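Side-chain contacts in GTPase activator-like protein (Chaetomium thermophilum, PDB 6SSH), which probably stimulates GTP hydrolysis by a small GTPase, this chain being the Rap/ran-GAP domain of a longer TSC2-like protein: residues A[6-11]-A[97-102]; A[28-33]-A[78-83]; A[115-120]-A[126-131]. All coordinates share one frame; numbering follows the deposited sequence.

Interaction 1: A[6-11]-A[97-102]; sequences GVIYIK and RHIGND
The HIGND signature of Rap-type GAPs, His-98 to Asp-102, includes a type I turn from Ile-99 to Asp-102 in the region of helix 93-99 and packs against strand 2-10 in the middle of the mixed central sheet, Ile-99 and Asp-102 facing Gly-6 and Ile-8. The apolar half is a pair of isoleucines meeting tip to tip: CD1 of Ile-8 lies 3.9 Å from CD1 of Ile-99. The CG2 branch of Ile-99 rests on the strand backbone, 4.0 Å from CA of Gly-6. Ile-99 sends CG1 between its backbone N and carbonyl carbon (chi1 66°), and this turns CG2 to the strand. On the polar side Asp-102 only approaches: OD2 is 3.4 Å from Gly-6 N, at an angle too poor for a hydrogen bond. That carboxylate is held by other partners: OD2 is hydrogen-bonded to ND1 of His-77 and OD1 forms a salt bridge with Lys-4. The turn itself is closed by Asp-102 N bonding to Ile-99 O (3.2 Å), and Asn-101 ND2 bonds back to Arg-97 O at 2.8 Å with a nearly straight N-H (175°), which holds the amide in this orientation in the crystal. Asn-101 corresponds to the asparagine thumb that relatives insert at the GTPase's nucleotide, and is probably catalytic here. Ile-8 also packs on Ile-20 of helix 17-21 and on Phe-120, Val-7 packs on Tyr-30, Leu-34 and Leu-37 of helix 28-37, and Gly-6 and Ile-8 share backbone hydrogen bonds with strand 104-109.

Interaction 2: A[28-33]-A[78-83]; sequences PDYHRF and VTTQMP. With EDO (1,2-ethanediol), chain E; EDO (1,2-ethanediol), chain B.
Tyr-30 reaches from helix 28-37 to Thr-80, its hydroxyl OH lying 2.7 Å from OG1 of Thr-80 in a hydrogen bond that either oxygen could donate. The two side chains approach from opposite directions, and OG1 sits at the edge of the tyrosine ring, in its plane. CG1 of Val-78, oblique to the ring, lies 3.3 Å from Tyr-30 OH, so the tight part of the contact is gathered round one oxygen. Tyr-30 swings its ring outward from the helix with CG anti to the backbone N (chi1 163°). A bound water joins the network: it is hydrogen-bonded to Tyr-30 OH at 2.7 Å and to Thr-79 OG1 at 2.9 Å, and it accepts from Thr-80 N at 3.0 Å. The phenol thus joins the helix to the 3-10 segment 79-81, which follows strand 73-78 of the central sheet, and the buried hydroxyl has both a threonine and a water for partners. The ring also meets that of Tyr-9 of strand 2-10 and makes an edge-to-face pair with Trp-108. The outer side is looser. His-31 and Gln-81 are partly exposed and make no direct contact across the two segments. Instead the Gln-81 amide grips one ethanediol, probably from the crystallisation liquor, at both ends: OE1 accepts from its O1 at 2.6 Å, and NE2, which also bonds to Tyr-63 O, donates to its O2 at 2.8 Å with an angle of 175°. A second ethanediol donates through its O2 to the backbone O of Gln-81.

Interaction 3: A[115-120]-A[126-131]; sequences FRFDTF and YVYIVI. With EDO (1,2-ethanediol), chain D.
Tyr-128 takes the edge of Phe-115 on its ring face and turns its own edge to the face of Phe-117, so three rings form an aromatic cluster between the loop 115-120 and strand 127-134 of the central sheet. In the T-shaped pair with Phe-115, ring centres are 5.3 Å apart and planes meet at 67°; CE2 of Phe-115 comes over one face of Tyr-128, 3.9 Å from its CG. The pair with Phe-117 is an offset edge-to-face arrangement with planes at 79°, in which CD1 of Tyr-128 lies 3.6 Å from CE1 of Phe-117. Both side chains cross the tyrosine at about a right angle. Phe-115 extends anti to its backbone nitrogen (chi1 178°), which also lays CD2 3.7 Å from CG2 of Val-130, two residues further along the strand. Phe-120 closes in obliquely on the CE2 side of Tyr-128. Beyond the cluster, Phe-115 and Phe-117 both touch Met-161 of strand 155-162. The loop bends through a type I turn from Arg-116 to Thr-119, where Arg-116 O accepts from both the N and the OG1 of Thr-119. At the phenol end, Tyr-128 OH is hydrogen-bonded to OD1 of Asn-125, and a single water bridges the segments: it donates to Tyr-128 OH at 2.6 Å and to Phe-117 O at 2.6 Å, and accepts from Phe-120 N at 2.8 Å.

In the fold
Strand 2-10 is the common element: the centre of interaction 1 lies about 11 Å from that of interaction 2 and about 10 Å from that of interaction 3. Interaction 1 carries the HIGND motif with Asn-101, probably the asparagine thumb by analogy with Rap GAPs. Toward interaction 2 a probable backbone hydrogen bond joins Val-7 O to Thr-79 N, 3.0 Å. Toward interaction 3 the link is apolar, Ile-8 CG2 lying 3.7 Å from CZ of Phe-120 and Ile-10 CD1 3.8 Å from CD1 of Phe-115. Interactions 2 and 3, with centres about 17 Å apart on opposite sides of the chain's centre, still meet where Phe-33 CZ packs 3.7 Å from Ile-131 CD1. Their ethanediols are probably from the crystallisation liquor.

Interaction 1: A[6-11]-A[97-102]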
loop_
_atom_site.group_PDB
_atom_site.type_symbol
_atom_site.label_atom_id
_atom_site.label_comp_id
_atom_site.label_asym_id
_atom_site.label_seq_id
_atom_site.Cartn_x
_atom_site.Cartn_y
_atom_site.Cartn_z
ATOM N N GLY A 6 -1.017 4.124 1.514
ATOM C CA GLY A 6 -1.541 3.487 0.336
ATOM C C GLY A 6 -1.111 2.056 0.176
ATOM O O GLY A 6 -0.037 1.645 0.739
ATOM N N VAL A 7 -1.861 1.243 -0.533
ATOM C CA VAL A 7 -1.477 -0.102 -0.879
ATOM C C VAL A 7 -1.882 -0.304 -2.309
ATOM O O VAL A 7 -3.088 -0.197 -2.653
ATOM C CB VAL A 7 -2.147 -1.199 -0.028
ATOM C CG1 VAL A 7 -1.607 -2.554 -0.425
ATOM C CG2 VAL A 7 -1.951 -0.925 1.465
ATOM N N ILE A 8 -0.912 -0.565 -3.157
ATOM C CA ILE A 8 -1.099 -0.591 -4.613
ATOM C C ILE A 8 -0.626 -1.888 -5.228
ATOM O O ILE A 8 0.579 -2.206 -5.110
ATOM C CB ILE A 8 -0.323 0.542 -5.287
ATOM C CG1 ILE A 8 -0.659 1.914 -4.664
ATOM C CG2 ILE A 8 -0.604 0.550 -6.790
ATOM C CD1 ILE A 8 0.346 3.019 -5.000
ATOM N N TYR A 9 -1.484 -2.663 -5.860
ATOM C CA TYR A 9 -1.132 -3.900 -6.551
ATOM C C TYR A 9 -0.791 -3.627 -7.999
ATOM O O TYR A 9 -1.594 -3.009 -8.723
ATOM C CB TYR A 9 -2.311 -4.896 -6.507
ATOM C CG TYR A 9 -1.970 -6.204 -7.175
ATOM C CD1 TYR A 9 -1.196 -7.162 -6.523
ATOM C CD2 TYR A 9 -2.356 -6.496 -8.468
ATOM C CE1 TYR A 9 -0.844 -8.337 -7.137
ATOM C CE2 TYR A 9 -2.010 -7.681 -9.095
ATOM C CZ TYR A 9 -1.237 -8.624 -8.441
ATOM O OH TYR A 9 -0.911 -9.776 -9.092
ATOM N N ILE A 10 0.385 -4.091 -8.417
ATOM C CA ILE A 10 0.830 -4.011 -9.809
ATOM C C ILE A 10 0.778 -5.389 -10.448
ATOM O O ILE A 10 1.439 -6.310 -9.958
ATOM C CB ILE A 10 2.224 -3.413 -9.952
ATOM C CG1 ILE A 10 2.348 -2.109 -9.170
ATOM C CG2 ILE A 10 2.532 -3.266 -11.421
ATOM C CD1 ILE A 10 3.710 -1.452 -9.281
ATOM N N LYS A 11 -0.017 -5.545 -11.501
ATOM C CA LYS A 11 -0.214 -6.816 -12.180
ATOM C C LYS A 11 0.918 -7.069 -13.173
ATOM O O LYS A 11 1.543 -6.141 -13.667
ATOM C CB LYS A 11 -1.596 -6.813 -12.882
ATOM C CG LYS A 11 -2.095 -8.137 -13.422
ATOM C CD LYS A 11 -3.563 -8.006 -13.964
ATOM C CE LYS A 11 -3.819 -6.702 -14.713
ATOM N NZ LYS A 11 -4.927 -6.831 -15.721
ATOM N N ARG A 97 -6.229 10.399 -5.891
ATOM C CA ARG A 97 -6.320 11.455 -4.886
ATOM C C ARG A 97 -5.913 10.920 -3.519
ATOM O O ARG A 97 -5.450 11.742 -2.683
ATOM C CB ARG A 97 -7.707 12.098 -4.824
ATOM C CG ARG A 97 -8.755 11.262 -4.052
ATOM C CD ARG A 97 -10.123 11.966 -4.135
ATOM N NE ARG A 97 -10.991 11.626 -3.014
ATOM C CZ ARG A 97 -11.786 10.590 -2.982
ATOM N NH1 ARG A 97 -12.534 10.413 -1.931
ATOM N NH2 ARG A 97 -11.821 9.674 -3.929
ATOM N N HIS A 98 -6.075 9.639 -3.284
ATOM C CA HIS A 98 -5.624 9.063 -2.011
ATOM C C HIS A 98 -4.134 8.795 -2.041
ATOM O O HIS A 98 -3.390 9.383 -1.261
ATOM C CB HIS A 98 -6.387 7.799 -1.679
ATOM C CG HIS A 98 -7.848 8.001 -1.608
ATOM N ND1 HIS A 98 -8.408 8.776 -0.621
ATOM C CD2 HIS A 98 -8.847 7.491 -2.338
ATOM C CE1 HIS A 98 -9.735 8.777 -0.814
ATOM N NE2 HIS A 98 -10.013 8.024 -1.852
ATOM N N ILE A 99 -3.684 7.956 -2.963
ATOM C CA ILE A 99 -2.263 7.563 -2.929
ATOM C C ILE A 99 -1.359 8.724 -3.295
ATOM O O ILE A 99 -0.247 8.795 -2.730
ATOM C CB ILE A 99 -1.998 6.276 -3.730
ATOM C CG1 ILE A 99 -2.266 6.556 -5.188
ATOM C CG2 ILE A 99 -2.821 5.088 -3.123
ATOM C CD1 ILE A 99 -1.057 6.539 -5.986
ATOM N N GLY A 100 -1.780 9.669 -4.092
ATOM C CA GLY A 100 -0.947 10.814 -4.435
ATOM C C GLY A 100 -0.785 11.789 -3.310
ATOM O O GLY A 100 0.141 12.605 -3.323
ATOM N N ASN A 101 -1.629 11.681 -2.282
ATOM C CA ASN A 101 -1.556 12.542 -1.102
ATOM C C ASN A 101 -1.057 11.789 0.130
ATOM O O ASN A 101 -1.112 12.351 1.213
ATOM C CB ASN A 101 -2.907 13.220 -0.866
ATOM C CG ASN A 101 -3.097 14.348 -1.825
ATOM O OD1 ASN A 101 -2.387 15.359 -1.804
ATOM N ND2 ASN A 101 -4.027 14.148 -2.757
ATOM N N ASP A 102 -0.622 10.542 -0.063
ATOM C CA ASP A 102 -0.066 9.732 1.034
ATOM C C ASP A 102 1.429 9.779 0.951
ATOM O O ASP A 102 2.042 9.463 -0.067
ATOM C CB ASP A 102 -0.544 8.323 0.891
ATOM C CG ASP A 102 -2.045 8.143 1.176
ATOM O OD1 ASP A 102 -2.631 9.010 1.833
ATOM O OD2 ASP A 102 -2.568 7.076 0.765
#

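Interaction 2: A[28-33]-A[78-83]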
loop_
_atom_site.group_PDB
_atom_site.type_symbol
_atom_site.label_atom_id
_atom_site.label_comp_id
_atom_site.label_asym_id
_atom_site.label_seq_id
_atom_site.Cartn_x
_atom_site.Cartn_y
_atom_site.Cartn_z
ATOM N N PRO A 28 -3.729 -14.213 -4.934
ATOM C CA PRO A 28 -4.163 -14.782 -3.652
ATOM C C PRO A 28 -3.212 -14.408 -2.516
ATOM O O PRO A 28 -3.698 -14.090 -1.416
ATOM C CB PRO A 28 -4.149 -16.281 -3.928
ATOM C CG PRO A 28 -4.546 -16.353 -5.431
ATOM C CD PRO A 28 -3.768 -15.204 -6.030
ATOM N N ASP A 29 -1.906 -14.427 -2.737
ATOM C CA ASP A 29 -0.984 -14.070 -1.648
ATOM C C ASP A 29 -1.126 -12.604 -1.261
ATOM O O ASP A 29 -1.052 -12.252 -0.067
ATOM C CB ASP A 29 0.469 -14.351 -2.049
ATOM C CG ASP A 29 0.831 -15.811 -2.037
ATOM O OD1 ASP A 29 0.145 -16.631 -1.386
ATOM O OD2 ASP A 29 1.842 -16.106 -2.698
ATOM N N TYR A 30 -1.360 -11.739 -2.239
ATOM C CA TYR A 30 -1.621 -10.338 -1.951
ATOM C C TYR A 30 -2.857 -10.139 -1.085
ATOM O O TYR A 30 -2.855 -9.397 -0.093
ATOM C CB TYR A 30 -1.772 -9.569 -3.281
ATOM C CG TYR A 30 -2.441 -8.215 -3.152
ATOM C CD1 TYR A 30 -1.780 -7.089 -2.717
ATOM C CD2 TYR A 30 -3.775 -8.071 -3.495
ATOM C CE1 TYR A 30 -2.404 -5.863 -2.641
ATOM C CE2 TYR A 30 -4.392 -6.864 -3.434
ATOM C CZ TYR A 30 -3.738 -5.753 -3.019
ATOM O OH TYR A 30 -4.349 -4.526 -2.942
ATOM N N HIS A 31 -3.920 -10.873 -1.425
ATOM C CA HIS A 31 -5.141 -10.794 -0.615
ATOM C C HIS A 31 -4.959 -11.330 0.799
ATOM O O HIS A 31 -5.483 -10.792 1.749
ATOM C CB HIS A 31 -6.329 -11.439 -1.344
ATOM C CG HIS A 31 -6.828 -10.554 -2.450
ATOM N ND1 HIS A 31 -7.571 -9.422 -2.188
ATOM C CD2 HIS A 31 -6.612 -10.557 -3.787
ATOM C CE1 HIS A 31 -7.810 -8.778 -3.326
ATOM N NE2 HIS A 31 -7.257 -9.447 -4.315
ATOM N N ARG A 32 -4.192 -12.408 0.963
ATOM C CA ARG A 32 -3.937 -12.918 2.317
ATOM C C ARG A 32 -3.080 -11.908 3.081
ATOM O O ARG A 32 -3.269 -11.700 4.265
ATOM C CB ARG A 32 -3.296 -14.285 2.264
ATOM C CG ARG A 32 -4.302 -15.381 1.968
ATOM C CD ARG A 32 -3.625 -16.766 2.127
ATOM N NE ARG A 32 -2.804 -17.047 0.958
ATOM C CZ ARG A 32 -3.250 -17.635 -0.155
ATOM N NH1 ARG A 32 -4.520 -18.026 -0.253
ATOM N NH2 ARG A 32 -2.446 -17.804 -1.196
ATOM N N PHE A 33 -2.185 -11.219 2.396
ATOM C CA PHE A 33 -1.365 -10.178 3.009
ATOM C C PHE A 33 -2.256 -9.033 3.500
ATOM O O PHE A 33 -2.092 -8.578 4.628
ATOM C CB PHE A 33 -0.342 -9.670 1.992
ATOM C CG PHE A 33 0.229 -8.315 2.285
ATOM C CD1 PHE A 33 1.183 -8.166 3.275
ATOM C CD2 PHE A 33 -0.164 -7.175 1.570
ATOM C CE1 PHE A 33 1.685 -6.937 3.568
ATOM C CE2 PHE A 33 0.395 -5.943 1.885
ATOM C CZ PHE A 33 1.315 -5.852 2.845
ATOM N N VAL A 78 -6.382 1.229 -0.234
ATOM C CA VAL A 78 -6.061 0.029 -1.013
ATOM C C VAL A 78 -6.703 0.207 -2.405
ATOM O O VAL A 78 -7.918 0.133 -2.530
ATOM C CB VAL A 78 -6.564 -1.235 -0.363
ATOM C CG1 VAL A 78 -6.112 -2.443 -1.153
ATOM C CG2 VAL A 78 -6.049 -1.308 1.119
ATOM N N THR A 79 -5.916 0.444 -3.421
ATOM C CA THR A 79 -6.491 0.808 -4.728
ATOM C C THR A 79 -7.349 -0.318 -5.260
ATOM O O THR A 79 -8.355 -0.026 -5.891
ATOM C CB THR A 79 -5.427 1.311 -5.694
ATOM O OG1 THR A 79 -4.413 0.312 -5.856
ATOM C CG2 THR A 79 -4.820 2.609 -5.191
ATOM N N THR A 80 -7.051 -1.587 -5.010
ATOM C CA THR A 80 -7.863 -2.685 -5.491
ATOM C C THR A 80 -9.233 -2.748 -4.744
ATOM O O THR A 80 -10.147 -3.410 -5.240
ATOM C CB THR A 80 -7.196 -4.038 -5.408
ATOM O OG1 THR A 80 -6.777 -4.276 -4.038
ATOM C CG2 THR A 80 -5.964 -4.136 -6.339
ATOM N N GLN A 81 -9.353 -2.095 -3.578
ATOM C CA GLN A 81 -10.663 -2.006 -2.861
ATOM C C GLN A 81 -11.573 -0.944 -3.462
ATOM O O GLN A 81 -12.749 -0.844 -3.083
ATOM C CB GLN A 81 -10.439 -1.722 -1.362
ATOM C CG GLN A 81 -9.840 -2.875 -0.585
ATOM C CD GLN A 81 -10.706 -4.109 -0.477
ATOM O OE1 GLN A 81 -10.294 -5.195 -0.740
ATOM N NE2 GLN A 81 -11.973 -3.929 -0.087
ATOM N N MET A 82 -11.015 -0.063 -4.277
ATOM C CA MET A 82 -11.723 1.102 -4.805
ATOM C C MET A 82 -12.315 0.757 -6.153
ATOM O O MET A 82 -11.666 0.115 -6.964
ATOM C CB MET A 82 -10.776 2.287 -4.931
ATOM C CG MET A 82 -10.100 2.681 -3.613
ATOM S SD MET A 82 -8.821 3.893 -3.929
ATOM C CE MET A 82 -8.026 3.990 -2.283
ATOM N N PRO A 83 -13.556 1.202 -6.427
ATOM C CA PRO A 83 -14.183 0.848 -7.712
ATOM C C PRO A 83 -13.476 1.517 -8.886
ATOM O O PRO A 83 -12.956 2.611 -8.793
ATOM C CB PRO A 83 -15.625 1.376 -7.572
ATOM C CG PRO A 83 -15.600 2.275 -6.448
ATOM C CD PRO A 83 -14.434 2.033 -5.562
HETATM C C1 EDO E . -12.357 -8.161 0.066
HETATM O O1 EDO E . -11.029 -7.568 0.096
HETATM C C2 EDO E . -13.539 -7.356 0.650
HETATM O O2 EDO E . -13.785 -6.108 -0.021
HETATM C C1 EDO B . -15.621 -2.895 -3.076
HETATM O O1 EDO B . -16.817 -2.145 -2.735
HETATM C C2 EDO B . -14.819 -3.254 -1.832
HETATM O O2 EDO B . -14.327 -2.106 -1.171
HETATM O O HOH W 1 -4.174 -2.178 -4.339
#

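Interaction 3: A[115-120]-A[126-131]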
loop_
_atom_site.group_PDB
_atom_site.type_symbol
_atom_site.label_atom_id
_atom_site.label_comp_id
_atom_site.label_asym_id
_atom_site.label_seq_id
_atom_site.Cartn_x
_atom_site.Cartn_y
_atom_site.Cartn_z
ATOM N N PHE A 115 10.549 -2.098 -9.959
ATOM C CA PHE A 115 9.652 -0.972 -9.699
ATOM C C PHE A 115 10.337 0.352 -9.956
ATOM O O PHE A 115 11.449 0.578 -9.439
ATOM C CB PHE A 115 9.173 -1.001 -8.245
ATOM C CG PHE A 115 8.282 0.166 -7.905
ATOM C CD1 PHE A 115 7.003 0.288 -8.443
ATOM C CD2 PHE A 115 8.728 1.192 -7.095
ATOM C CE1 PHE A 115 6.203 1.392 -8.172
ATOM C CE2 PHE A 115 7.908 2.273 -6.832
ATOM C CZ PHE A 115 6.670 2.369 -7.374
ATOM N N ARG A 116 9.723 1.214 -10.744
ATOM C CA ARG A 116 10.295 2.520 -11.057
ATOM C C ARG A 116 9.797 3.545 -10.049
ATOM O O ARG A 116 8.570 3.664 -9.809
ATOM C CB ARG A 116 9.904 2.971 -12.466
ATOM C CG ARG A 116 10.357 2.008 -13.536
ATOM C CD ARG A 116 11.821 1.682 -13.379
ATOM N NE ARG A 116 12.318 0.742 -14.368
ATOM C CZ ARG A 116 13.567 0.290 -14.380
ATOM N NH1 ARG A 116 14.416 0.701 -13.451
ATOM N NH2 ARG A 116 13.963 -0.561 -15.319
ATOM N N PHE A 117 10.704 4.339 -9.510
ATOM C CA PHE A 117 10.358 5.272 -8.446
ATOM C C PHE A 117 9.375 6.337 -8.918
ATOM O O PHE A 117 8.579 6.830 -8.117
ATOM C CB PHE A 117 11.651 5.929 -7.907
ATOM C CG PHE A 117 11.419 6.782 -6.709
ATOM C CD1 PHE A 117 11.148 6.214 -5.474
ATOM C CD2 PHE A 117 11.510 8.156 -6.803
ATOM C CE1 PHE A 117 10.923 6.999 -4.355
ATOM C CE2 PHE A 117 11.296 8.961 -5.683
ATOM C CZ PHE A 117 10.992 8.378 -4.461
ATOM N N ASP A 118 9.364 6.642 -10.213
ATOM C CA ASP A 118 8.525 7.680 -10.768
ATOM C C ASP A 118 7.190 7.158 -11.333
ATOM O O ASP A 118 6.502 7.862 -12.058
ATOM C CB ASP A 118 9.289 8.488 -11.831
ATOM C CG ASP A 118 9.664 7.668 -13.031
ATOM O OD1 ASP A 118 9.515 6.435 -13.014
ATOM O OD2 ASP A 118 10.151 8.260 -14.020
ATOM N N THR A 119 6.825 5.925 -10.937
ATOM C CA THR A 119 5.577 5.295 -11.419
ATOM C C THR A 119 4.327 6.077 -11.093
ATOM O O THR A 119 3.407 6.083 -11.906
ATOM C CB THR A 119 5.450 3.842 -10.945
ATOM O OG1 THR A 119 6.573 3.103 -11.417
ATOM C CG2 THR A 119 4.185 3.183 -11.493
ATOM N N PHE A 120 4.277 6.766 -9.940
ATOM C CA PHE A 120 3.057 7.386 -9.467
ATOM C C PHE A 120 3.390 8.832 -9.114
ATOM O O PHE A 120 3.494 9.208 -7.934
ATOM C CB PHE A 120 2.535 6.681 -8.200
ATOM C CG PHE A 120 2.340 5.209 -8.351
ATOM C CD1 PHE A 120 1.268 4.688 -9.102
ATOM C CD2 PHE A 120 3.151 4.330 -7.719
ATOM C CE1 PHE A 120 1.125 3.300 -9.195
ATOM C CE2 PHE A 120 2.995 2.965 -7.802
ATOM C CZ PHE A 120 2.000 2.463 -8.567
ATOM N N TYR A 126 6.844 10.270 -0.555
ATOM C CA TYR A 126 8.205 10.281 -0.060
ATOM C C TYR A 126 8.803 8.892 -0.023
ATOM O O TYR A 126 10.015 8.803 -0.216
ATOM C CB TYR A 126 8.242 10.810 1.368
ATOM C CG TYR A 126 7.742 12.226 1.536
ATOM C CD1 TYR A 126 7.708 13.120 0.482
ATOM C CD2 TYR A 126 7.360 12.673 2.787
ATOM C CE1 TYR A 126 7.247 14.431 0.692
ATOM C CE2 TYR A 126 6.868 13.960 2.993
ATOM C CZ TYR A 126 6.823 14.824 1.949
ATOM O OH TYR A 126 6.369 16.122 2.175
ATOM N N VAL A 127 8.035 7.854 0.254
ATOM C CA VAL A 127 8.522 6.496 0.501
ATOM C C VAL A 127 7.622 5.490 -0.157
ATOM O O VAL A 127 6.380 5.590 0.004
ATOM C CB VAL A 127 8.506 6.176 2.049
ATOM C CG1 VAL A 127 9.017 4.737 2.313
ATOM C CG2 VAL A 127 9.366 7.190 2.828
ATOM N N TYR A 128 8.212 4.506 -0.832
ATOM C CA TYR A 128 7.529 3.311 -1.309
ATOM C C TYR A 128 8.151 2.100 -0.606
ATOM O O TYR A 128 9.387 1.941 -0.558
ATOM C CB TYR A 128 7.650 3.128 -2.827
ATOM C CG TYR A 128 7.007 4.255 -3.605
ATOM C CD1 TYR A 128 7.795 5.209 -4.228
ATOM C CD2 TYR A 128 5.615 4.393 -3.628
ATOM C CE1 TYR A 128 7.258 6.232 -4.929
ATOM C CE2 TYR A 128 5.057 5.447 -4.328
ATOM C CZ TYR A 128 5.878 6.354 -4.931
ATOM O OH TYR A 128 5.364 7.457 -5.656
ATOM N N ILE A 129 7.321 1.258 -0.038
ATOM C CA ILE A 129 7.692 -0.034 0.548
ATOM C C ILE A 129 7.344 -1.068 -0.471
ATOM O O ILE A 129 6.138 -1.308 -0.715
ATOM C CB ILE A 129 7.007 -0.296 1.867
ATOM C CG1 ILE A 129 7.404 0.753 2.889
ATOM C CG2 ILE A 129 7.322 -1.706 2.385
ATOM C CD1 ILE A 129 6.494 0.879 4.030
ATOM N N VAL A 130 8.309 -1.599 -1.207
ATOM C CA VAL A 130 8.069 -2.421 -2.389
ATOM C C VAL A 130 8.207 -3.898 -2.051
ATOM O O VAL A 130 9.276 -4.329 -1.561
ATOM C CB VAL A 130 8.984 -2.052 -3.520
ATOM C CG1 VAL A 130 8.625 -2.835 -4.718
ATOM C CG2 VAL A 130 8.960 -0.553 -3.804
ATOM N N ILE A 131 7.183 -4.688 -2.260
ATOM C CA ILE A 131 7.097 -6.130 -1.997
ATOM C C ILE A 131 7.187 -6.812 -3.339
ATOM O O ILE A 131 6.343 -6.573 -4.194
ATOM C CB ILE A 131 5.783 -6.520 -1.322
ATOM C CG1 ILE A 131 5.646 -5.829 0.021
ATOM C CG2 ILE A 131 5.656 -8.044 -1.210
ATOM C CD1 ILE A 131 4.232 -5.816 0.618
HETATM C C1 EDO D . 6.704 -1.656 -12.814
HETATM O O1 EDO D . 6.676 -1.890 -14.215
HETATM C C2 EDO D . 6.226 -0.241 -12.622
HETATM O O2 EDO D . 7.096 0.441 -11.747
HETATM O O HOH W 2 6.147 7.742 -8.100
#